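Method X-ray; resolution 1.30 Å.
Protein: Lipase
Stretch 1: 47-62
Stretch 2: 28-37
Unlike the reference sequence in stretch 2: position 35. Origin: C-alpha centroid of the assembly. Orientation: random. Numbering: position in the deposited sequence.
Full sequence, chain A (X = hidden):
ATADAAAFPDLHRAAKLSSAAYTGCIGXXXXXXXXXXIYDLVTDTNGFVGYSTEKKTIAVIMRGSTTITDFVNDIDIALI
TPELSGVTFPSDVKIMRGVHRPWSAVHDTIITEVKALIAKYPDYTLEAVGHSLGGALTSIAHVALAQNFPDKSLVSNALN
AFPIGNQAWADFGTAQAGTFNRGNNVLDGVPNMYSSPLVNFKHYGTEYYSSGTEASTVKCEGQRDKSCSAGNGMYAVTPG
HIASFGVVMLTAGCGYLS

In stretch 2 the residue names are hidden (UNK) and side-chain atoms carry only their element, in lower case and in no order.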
ATOM      1  N   GLY A  47       0.633   3.392 -11.776  1.00 12.28           N
ATOM      2  CA  GLY A  47       1.698   3.381 -10.786  1.00 11.52           C
ATOM      3  C   GLY A  47       3.038   3.433 -11.472  1.00 12.39           C
ATOM      4  O   GLY A  47       3.112   3.710 -12.672  1.00 12.33           O
ATOM      5  N   PHE A  48       4.081   3.121 -10.708  1.00 10.70           N
ATOM      6  CA  PHE A  48       5.464   3.274 -11.156  1.00 11.02           C
ATOM      7  C   PHE A  48       6.200   2.061 -10.650  1.00  9.22           C
ATOM      8  O   PHE A  48       6.010   1.654  -9.504  1.00 10.48           O
ATOM      9  CB  PHE A  48       6.155   4.449 -10.422  1.00 16.47           C
ATOM     10  CG  PHE A  48       5.491   5.777 -10.552  1.00 17.87           C
ATOM     11  CD1 PHE A  48       5.034   6.222 -11.784  1.00 19.26           C
ATOM     12  CD2 PHE A  48       5.596   6.697  -9.504  1.00 17.25           C
ATOM     13  CE1 PHE A  48       4.589   7.527 -11.941  1.00 23.85           C
ATOM     14  CE2 PHE A  48       5.174   8.012  -9.663  1.00 18.43           C
ATOM     15  CZ  PHE A  48       4.652   8.417 -10.881  1.00 25.43           C
ATOM     16  N   VAL A  49       7.207   1.640 -11.399  1.00  7.91           N
ATOM     17  CA  VAL A  49       8.239   0.739 -10.882  1.00  7.84           C
ATOM     18  C   VAL A  49       9.583   1.377 -11.119  1.00  7.79           C
ATOM     19  O   VAL A  49       9.774   2.102 -12.102  1.00  8.24           O
ATOM     20  CB  VAL A  49       8.199  -0.640 -11.581  1.00  7.35           C
ATOM     21  CG1 VAL A  49       9.218  -1.583 -10.939  1.00  9.22           C
ATOM     22  CG2 VAL A  49       6.794  -1.235 -11.457  1.00 10.91           C
ATOM     23  N   GLY A  50      10.475   1.257 -10.145  1.00  7.67           N
ATOM     24  CA  GLY A  50      11.827   1.776 -10.349  1.00  8.04           C
ATOM     25  C   GLY A  50      12.730   1.372  -9.207  1.00  8.69           C
ATOM     26  O   GLY A  50      12.494   0.362  -8.562  1.00  7.90           O
ATOM     27  N   TYR A  51      13.827   2.104  -9.057  1.00  8.15           N
ATOM     28  CA  TYR A  51      14.854   1.742  -8.083  1.00  8.97           C
ATOM     29  C   TYR A  51      15.361   2.994  -7.388  1.00  8.43           C
ATOM     30  O   TYR A  51      15.387   4.083  -7.958  1.00  8.91           O
ATOM     31  CB  TYR A  51      16.019   0.986  -8.746  1.00  9.30           C
ATOM     32  CG  TYR A  51      16.793   1.789  -9.736  1.00 10.04           C
ATOM     33  CD1 TYR A  51      17.911   2.513  -9.342  1.00 12.14           C
ATOM     34  CD2 TYR A  51      16.389   1.883 -11.062  1.00 10.91           C
ATOM     35  CE1 TYR A  51      18.616   3.292 -10.247  1.00 13.22           C
ATOM     36  CE2 TYR A  51      17.055   2.694 -11.967  1.00 10.68           C
ATOM     37  CZ  TYR A  51      18.174   3.396 -11.558  1.00 11.95           C
ATOM     38  OH  TYR A  51      18.846   4.206 -12.456  1.00 16.14           O
ATOM     39  N   SER A  52      15.793   2.800  -6.145  1.00  9.11           N
ATOM     40  CA  SER A  52      16.432   3.855  -5.356  1.00  9.21           C
ATOM     41  C   SER A  52      17.867   3.431  -5.071  1.00 10.26           C
ATOM     42  O   SER A  52      18.099   2.542  -4.274  1.00 10.01           O
ATOM     43  CB  SER A  52      15.703   4.013  -4.034  1.00  9.95           C
ATOM     44  OG  SER A  52      16.441   4.926  -3.207  1.00 10.39           O
ATOM     45  N   THR A  53      18.812   4.175  -5.644  1.00 11.02           N
ATOM     46  CA  THR A  53      20.235   3.987  -5.334  1.00 12.23           C
ATOM     47  C   THR A  53      20.533   4.341  -3.871  1.00 12.50           C
ATOM     48  O   THR A  53      21.230   3.596  -3.182  1.00 15.70           O
ATOM     49  CB  THR A  53      21.112   4.855  -6.250  1.00 14.24           C
ATOM     50  OG1 THR A  53      20.757   4.617  -7.618  1.00 21.14           O
ATOM     51  CG2 THR A  53      22.577   4.534  -6.039  1.00 19.46           C
ATOM     52  N   GLU A  54      19.838   5.352  -3.353  1.00 10.61           N
ATOM     53  CA  GLU A  54      19.985   5.795  -1.971  1.00 12.46           C
ATOM     54  C   GLU A  54      19.575   4.704  -0.998  1.00 13.65           C
ATOM     55  O   GLU A  54      20.277   4.432  -0.023  1.00 16.35           O
ATOM     56  CB  GLU A  54      19.166   7.065  -1.730  1.00 14.45           C
ATOM     57  CG  GLU A  54      19.287   7.604  -0.313  1.00 19.63           C
ATOM     58  CD  GLU A  54      18.474   8.864  -0.096  1.00 24.75           C
ATOM     59  OE1 GLU A  54      18.309   9.645  -1.060  1.00 23.28           O
ATOM     60  OE2 GLU A  54      17.835   8.967   0.974  1.00 27.08           O
ATOM     61  N   LYS A  55      18.412   4.095  -1.219  1.00 11.68           N
ATOM     62  CA  LYS A  55      17.880   3.106  -0.285  1.00 11.09           C
ATOM     63  C   LYS A  55      18.274   1.666  -0.616  1.00 10.89           C
ATOM     64  O   LYS A  55      17.996   0.753   0.140  1.00 12.34           O
ATOM     65  CB  LYS A  55      16.354   3.220  -0.208  1.00 10.02           C
ATOM     66  CG  LYS A  55      15.849   4.562   0.304  1.00 13.55           C
ATOM     67  CD  LYS A  55      16.248   4.817   1.764  1.00 13.76           C
ATOM     68  CE  LYS A  55      15.422   5.945   2.353  1.00 17.04           C
ATOM     69  NZ  LYS A  55      15.892   6.277   3.726  1.00 19.14           N
ATOM     70  N   LYS A  56      18.844   1.485  -1.807  1.00 10.59           N
ATOM     71  CA  LYS A  56      19.097   0.157  -2.357  1.00 10.38           C
ATOM     72  C   LYS A  56      17.828  -0.677  -2.381  1.00  9.30           C
ATOM     73  O   LYS A  56      17.767  -1.808  -1.904  1.00 10.06           O
ATOM     74  CB  LYS A  56      20.227  -0.558  -1.596  1.00 12.32           C
ATOM     75  CG  LYS A  56      21.578   0.155  -1.722  1.00 15.49           C
ATOM     76  CD  LYS A  56      22.693  -0.665  -1.063  1.00 21.79           C
ATOM     77  CE  LYS A  56      24.080  -0.171  -1.466  1.00 36.06           C
ATOM     78  NZ  LYS A  56      24.277   1.271  -1.150  1.00 43.05           N
ATOM     79  N   THR A  57      16.804  -0.071  -2.982  1.00  9.37           N
ATOM     80  CA  THR A  57      15.520  -0.757  -3.140  1.00  9.26           C
ATOM     81  C   THR A  57      15.040  -0.731  -4.570  1.00  8.35           C
ATOM     82  O   THR A  57      15.415   0.139  -5.366  1.00  8.64           O
ATOM     83  CB  THR A  57      14.406  -0.155  -2.278  1.00  9.70           C
ATOM     84  OG1 THR A  57      14.223   1.214  -2.655  1.00 11.90           O
ATOM     85  CG2 THR A  57      14.701  -0.308  -0.791  1.00 10.84           C
ATOM     86  N   ILE A  58      14.209  -1.717  -4.872  1.00  7.68           N
ATOM     87  CA  ILE A  58      13.386  -1.741  -6.072  1.00  7.19           C
ATOM     88  C   ILE A  58      11.950  -1.560  -5.608  1.00  7.61           C
ATOM     89  O   ILE A  58      11.505  -2.255  -4.689  1.00  7.96           O
ATOM     90  CB  ILE A  58      13.557  -3.095  -6.789  1.00  7.19           C
ATOM     91  CG1 ILE A  58      14.990  -3.195  -7.318  1.00  9.31           C
ATOM     92  CG2 ILE A  58      12.519  -3.290  -7.898  1.00  8.08           C
ATOM     93  CD1 ILE A  58      15.452  -4.610  -7.605  1.00 11.57           C
ATOM     94  N   ALA A  59      11.291  -0.531  -6.158  1.00  7.73           N
ATOM     95  CA  ALA A  59      10.039   0.002  -5.600  1.00  7.52           C
ATOM     96  C   ALA A  59       8.902  -0.143  -6.597  1.00  6.32           C
ATOM     97  O   ALA A  59       9.053   0.119  -7.792  1.00  7.76           O
ATOM     98  CB  ALA A  59      10.221   1.467  -5.262  1.00  8.72           C
ATOM     99  N   VAL A  60       7.751  -0.519  -6.056  1.00  6.57           N
ATOM    100  CA  VAL A  60       6.469  -0.517  -6.768  1.00  6.68           C
ATOM    101  C   VAL A  60       5.538   0.479  -6.084  1.00  6.20           C
ATOM    102  O   VAL A  60       5.182   0.298  -4.907  1.00  7.77           O
ATOM    103  CB  VAL A  60       5.821  -1.915  -6.732  1.00  6.98           C
ATOM    104  CG1 VAL A  60       4.476  -1.897  -7.443  1.00  9.89           C
ATOM    105  CG2 VAL A  60       6.761  -2.986  -7.348  1.00  9.49           C
ATOM    106  N   ILE A  61       5.182   1.544  -6.793  1.00  6.94           N
ATOM    107  CA  ILE A  61       4.429   2.649  -6.191  1.00  7.03           C
ATOM    108  C   ILE A  61       3.097   2.744  -6.925  1.00  7.35           C
ATOM    109  O   ILE A  61       3.069   2.968  -8.139  1.00  7.76           O
ATOM    110  CB  ILE A  61       5.172   3.982  -6.338  1.00  7.48           C
ATOM    111  CG1 ILE A  61       6.603   3.899  -5.794  1.00  9.93           C
ATOM    112  CG2 ILE A  61       4.412   5.089  -5.612  1.00  9.73           C
ATOM    113  CD1 ILE A  61       7.469   5.106  -6.161  1.00 14.31           C
ATOM    114  N   MET A  62       2.009   2.485  -6.211  1.00  6.64           N
ATOM    115  CA  MET A  62       0.687   2.447  -6.829  1.00  7.78           C
ATOM    116  C   MET A  62      -0.094   3.711  -6.532  1.00  7.51           C
ATOM    117  O   MET A  62      -0.124   4.189  -5.398  1.00  8.82           O
ATOM    118  CB  MET A  62      -0.099   1.248  -6.324  1.00  8.30           C
ATOM    119  CG  MET A  62       0.569  -0.108  -6.676  1.00 11.09           C
ATOM    120  SD  MET A  62       1.041  -0.307  -8.425  1.00 11.61           S
ATOM    121  CE  MET A  62      -0.577  -0.313  -9.209  1.00 12.98           C
ATOM    122  N   UNK A  28      11.566  10.645 -11.997  1.00 12.01           N
ATOM    123  CA  UNK A  28      11.895  10.256 -10.628  1.00 12.14           C
ATOM    124  C   UNK A  28      10.793  10.695  -9.691  1.00 11.71           C
ATOM    125  O   UNK A  28      10.081  11.670  -9.952  1.00 12.37           O
ATOM    126  n   UNK A  28      15.079  13.617  -8.400  1.00 43.68           N
ATOM    127  c   UNK A  28      13.452  12.278 -10.555  1.00 22.85           C
ATOM    128  c   UNK A  28      13.643  13.257  -8.210  1.00 24.92           C
ATOM    129  c   UNK A  28      12.848  13.222  -9.518  1.00 30.68           C
ATOM    130  c   UNK A  28      13.236  10.830 -10.183  1.00 14.98           C
ATOM    131  N   UNK A  29      10.661   9.962  -8.596  1.00 10.38           N
ATOM    132  CA  UNK A  29       9.812  10.378  -7.495  1.00 12.23           C
ATOM    133  C   UNK A  29      10.724  10.357  -6.291  1.00  9.62           C
ATOM    134  O   UNK A  29      11.090   9.296  -5.801  1.00  9.39           O
ATOM    135  c   UNK A  29       8.663   9.402  -7.320  1.00 12.84           C
ATOM    136  N   UNK A  30      11.144  11.546  -5.862  1.00 10.77           N
ATOM    137  CA  UNK A  30      12.096  11.643  -4.792  1.00 10.65           C
ATOM    138  C   UNK A  30      13.320  10.776  -5.063  1.00 10.66           C
ATOM    139  O   UNK A  30      13.913  10.927  -6.140  1.00 13.09           O
ATOM    140  c   UNK A  30       9.712  14.675  -2.628  1.00 12.80           C
ATOM    141  c   UNK A  30      10.662  13.662  -2.678  1.00 10.43           C
ATOM    142  c   UNK A  30       8.419  14.441  -3.013  1.00 12.08           C
ATOM    143  c   UNK A  30       9.027  12.201  -3.616  1.00 11.94           C
ATOM    144  c   UNK A  30      11.410  11.399  -3.445  1.00 10.74           C
ATOM    145  c   UNK A  30      10.324  12.405  -3.155  1.00  9.33           C
ATOM    146  c   UNK A  30       8.060  13.189  -3.474  1.00 13.74           C
ATOM    147  N   UNK A  31      13.671   9.849  -4.180  1.00  9.92           N
ATOM    148  CA  UNK A  31      14.894   9.059  -4.384  1.00  9.88           C
ATOM    149  C   UNK A  31      14.710   7.893  -5.380  1.00 10.34           C
ATOM    150  O   UNK A  31      15.672   7.182  -5.696  1.00 11.38           O
ATOM    151  o   UNK A  31      13.413   8.290  -1.779  1.00 12.52           O
ATOM    152  o   UNK A  31      14.466   6.450  -2.338  1.00 11.35           O
ATOM    153  c   UNK A  31      15.399   8.537  -3.054  1.00 11.63           C
ATOM    154  c   UNK A  31      14.369   7.695  -2.333  1.00 10.69           C
ATOM    155  N   UNK A  32      13.481   7.664  -5.834  1.00  9.60           N
ATOM    156  CA  UNK A  32      13.193   6.548  -6.747  1.00  9.34           C
ATOM    157  C   UNK A  32      13.284   6.990  -8.208  1.00 10.55           C
ATOM    158  O   UNK A  32      12.550   7.884  -8.667  1.00 12.08           O
ATOM    159  c   UNK A  32      11.448   4.882  -7.527  1.00 11.25           C
ATOM    160  c   UNK A  32      11.781   5.343  -5.054  1.00 10.35           C
ATOM    161  c   UNK A  32      11.805   5.931  -6.455  1.00  8.49           C
ATOM    162  N   UNK A  33      14.207   6.379  -8.949  1.00  8.30           N
ATOM    163  CA  UNK A  33      14.273   6.556 -10.399  1.00  9.25           C
ATOM    164  C   UNK A  33      13.232   5.647 -11.057  1.00  8.84           C
ATOM    165  O   UNK A  33      13.215   4.440 -10.829  1.00  9.53           O
ATOM    166  c   UNK A  33      15.726   6.361 -12.438  1.00 12.46           C
ATOM    167  c   UNK A  33      15.653   6.182 -10.928  1.00 10.11           C
ATOM    168  o   UNK A  33      16.642   7.016 -10.304  1.00 13.48           O
ATOM    169  N   UNK A  34      12.322   6.233 -11.827  1.00  9.15           N
ATOM    170  CA  UNK A  34      11.195   5.477 -12.359  1.00 10.46           C
ATOM    171  C   UNK A  34      11.574   4.869 -13.693  1.00 10.76           C
ATOM    172  O   UNK A  34      11.867   5.612 -14.637  1.00 14.70           O
ATOM    173  c   UNK A  34       9.915   6.360 -12.498  1.00 13.48           C
ATOM    174  c   UNK A  34       8.597   8.188 -11.210  1.00 16.83           C
ATOM    175  c   UNK A  34       8.769   5.542 -13.123  1.00 14.73           C
ATOM    176  c   UNK A  34       9.480   6.919 -11.130  1.00 13.30           C
ATOM    177  N   UNK A  35      11.559   3.546 -13.783  1.00  8.21           N
ATOM    178  CA  UNK A  35      11.986   2.846 -14.994  1.00  8.44           C
ATOM    179  C   UNK A  35      10.813   2.368 -15.832  1.00  8.13           C
ATOM    180  O   UNK A  35      10.960   2.146 -17.043  1.00 10.13           O
ATOM    181  c   UNK A  35      12.861   1.662 -14.659  1.00  8.80           C
ATOM    182  c   UNK A  35      12.131   0.744 -13.808  1.00  5.59           C
ATOM    183  c   UNK A  35      14.109   2.104 -13.943  1.00 10.46           C
ATOM    184  N   UNK A  36       9.642   2.229 -15.230  1.00  8.47           N
ATOM    185  CA  UNK A  36       8.482   1.712 -15.960  1.00 10.49           C
ATOM    186  C   UNK A  36       7.215   2.339 -15.409  1.00  8.71           C
ATOM    187  O   UNK A  36       7.026   2.400 -14.188  1.00 10.06           O
ATOM    188  c   UNK A  36       7.536  -0.642 -17.924  1.00 20.34           C
ATOM    189  c   UNK A  36       6.744  -1.782 -18.558  1.00 20.42           C
ATOM    190  n   UNK A  36       7.080  -1.801 -20.007  1.00 20.95           N
ATOM    191  c   UNK A  36       8.428   0.184 -15.795  1.00 12.49           C
ATOM    192  c   UNK A  36       7.275  -0.525 -16.460  1.00 17.29           C
ATOM    193  N   UNK A  37       6.375   2.861 -16.294  1.00  8.49           N
ATOM    194  CA  UNK A  37       5.113   3.464 -15.866  1.00 10.26           C
ATOM    195  C   UNK A  37       3.963   2.535 -16.178  1.00 13.87           C
ATOM    196  O   UNK A  37       3.809   2.104 -17.318  1.00 18.41           O
ATOM    197  c   UNK A  37       6.169   7.082 -16.908  1.00 18.28           C
ATOM    198  n   UNK A  37       5.310   8.056 -16.252  1.00 21.30           N
ATOM    199  c   UNK A  37       4.956   4.840 -16.516  1.00 13.89           C
ATOM    200  n   UNK A  37       6.956   8.784 -14.815  1.00 20.11           N
ATOM    201  n   UNK A  37       4.865   9.717 -14.735  1.00 24.43           N
ATOM    202  c   UNK A  37       5.699   8.821 -15.233  1.00 18.17           C
ATOM    203  c   UNK A  37       6.165   5.747 -16.178  1.00 14.88           C
TER
HETATM  204  O   HOH W   1      18.335   7.303  -4.929  1.00 14.03           O
HETATM  205  O   HOH W   2      17.800   6.187  -7.794  1.00 20.84           O

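Position 28 carries four carbons in a row ending in a nitrogen, its CA-to-CB bond directed away from stretch 1, its chain bent through four p rotamers, and nothing of it in contact. It is lysine, K28. Position 29 has a single carbon, directed toward stretch 1 and 4.4 Å from F48 CE2: alanine, A29, its CB lying oblique to the ring. At position 30 one carbon leads to a ring of six carbons, out of reach of stretch 1; this is phenylalanine, F30, in the type II' turn that begins at A29.

Position 31 shows two carbons, the second bearing two oxygens, one of them 2.6 Å from S52 OG. That is aspartate, D31. S52 OG donates to D31 OD2 and accepts from K55 N at 2.9 Å, so one hydroxyl ties the acid to the backbone of K55, in the turn after the strand. Water 1 links D31 O to E54 N.

Position 32 has one carbon carrying two more, set among G50, S52, A59 and I61: valine, V32. Its CG2 lies 4.2 Å from A59 CB and its CG1 4.2 Å from I61 CD1, so it reaches the second strand of the hairpin. Position 33 has a carbon bearing one oxygen and one carbon, and its CB sits over a face of the Y51 ring. It is threonine, T33; T33 N donates to Y51 O at 2.8 Å, and Y51 N to T33 O at 3.0 Å.

Position 34 has four carbons, forked at the first, with the longer arm ending over the F48 ring: isoleucine, I34, its CD1 3.7 Å from the ring centroid and nearly on the normal. Position 35 again has one carbon carrying two, touching G50 and the edge of Y51. It is valine, V35, where the reference has alanine; V35 CG1 is 3.6 Å from Y51 CE2.

Position 36 is four carbons ending in nitrogen; its CB lies 4.3 Å from V49 CB, while its end leads away. This is lysine, K36. Position 37 has three carbons, a nitrogen, then a carbon with two nitrogens, one 3.6 Å from F48 CE1: arginine, R37, with F48 CE1 over its guanidinium face.

The contact is an antiparallel pairing with a bulge: V49 O accepts from both V35 N (2.8 Å) and K36 N (3.1 Å), shifting the register by one. G50 fits tightly, since an ideal CB would clash with T33 O. F48 and Y51 lie on different sheet faces, each with a carbon over one ring face, I34 CD1 and T33 CB respectively.

Stretch 2 (28-37) KAFDVTIVKR
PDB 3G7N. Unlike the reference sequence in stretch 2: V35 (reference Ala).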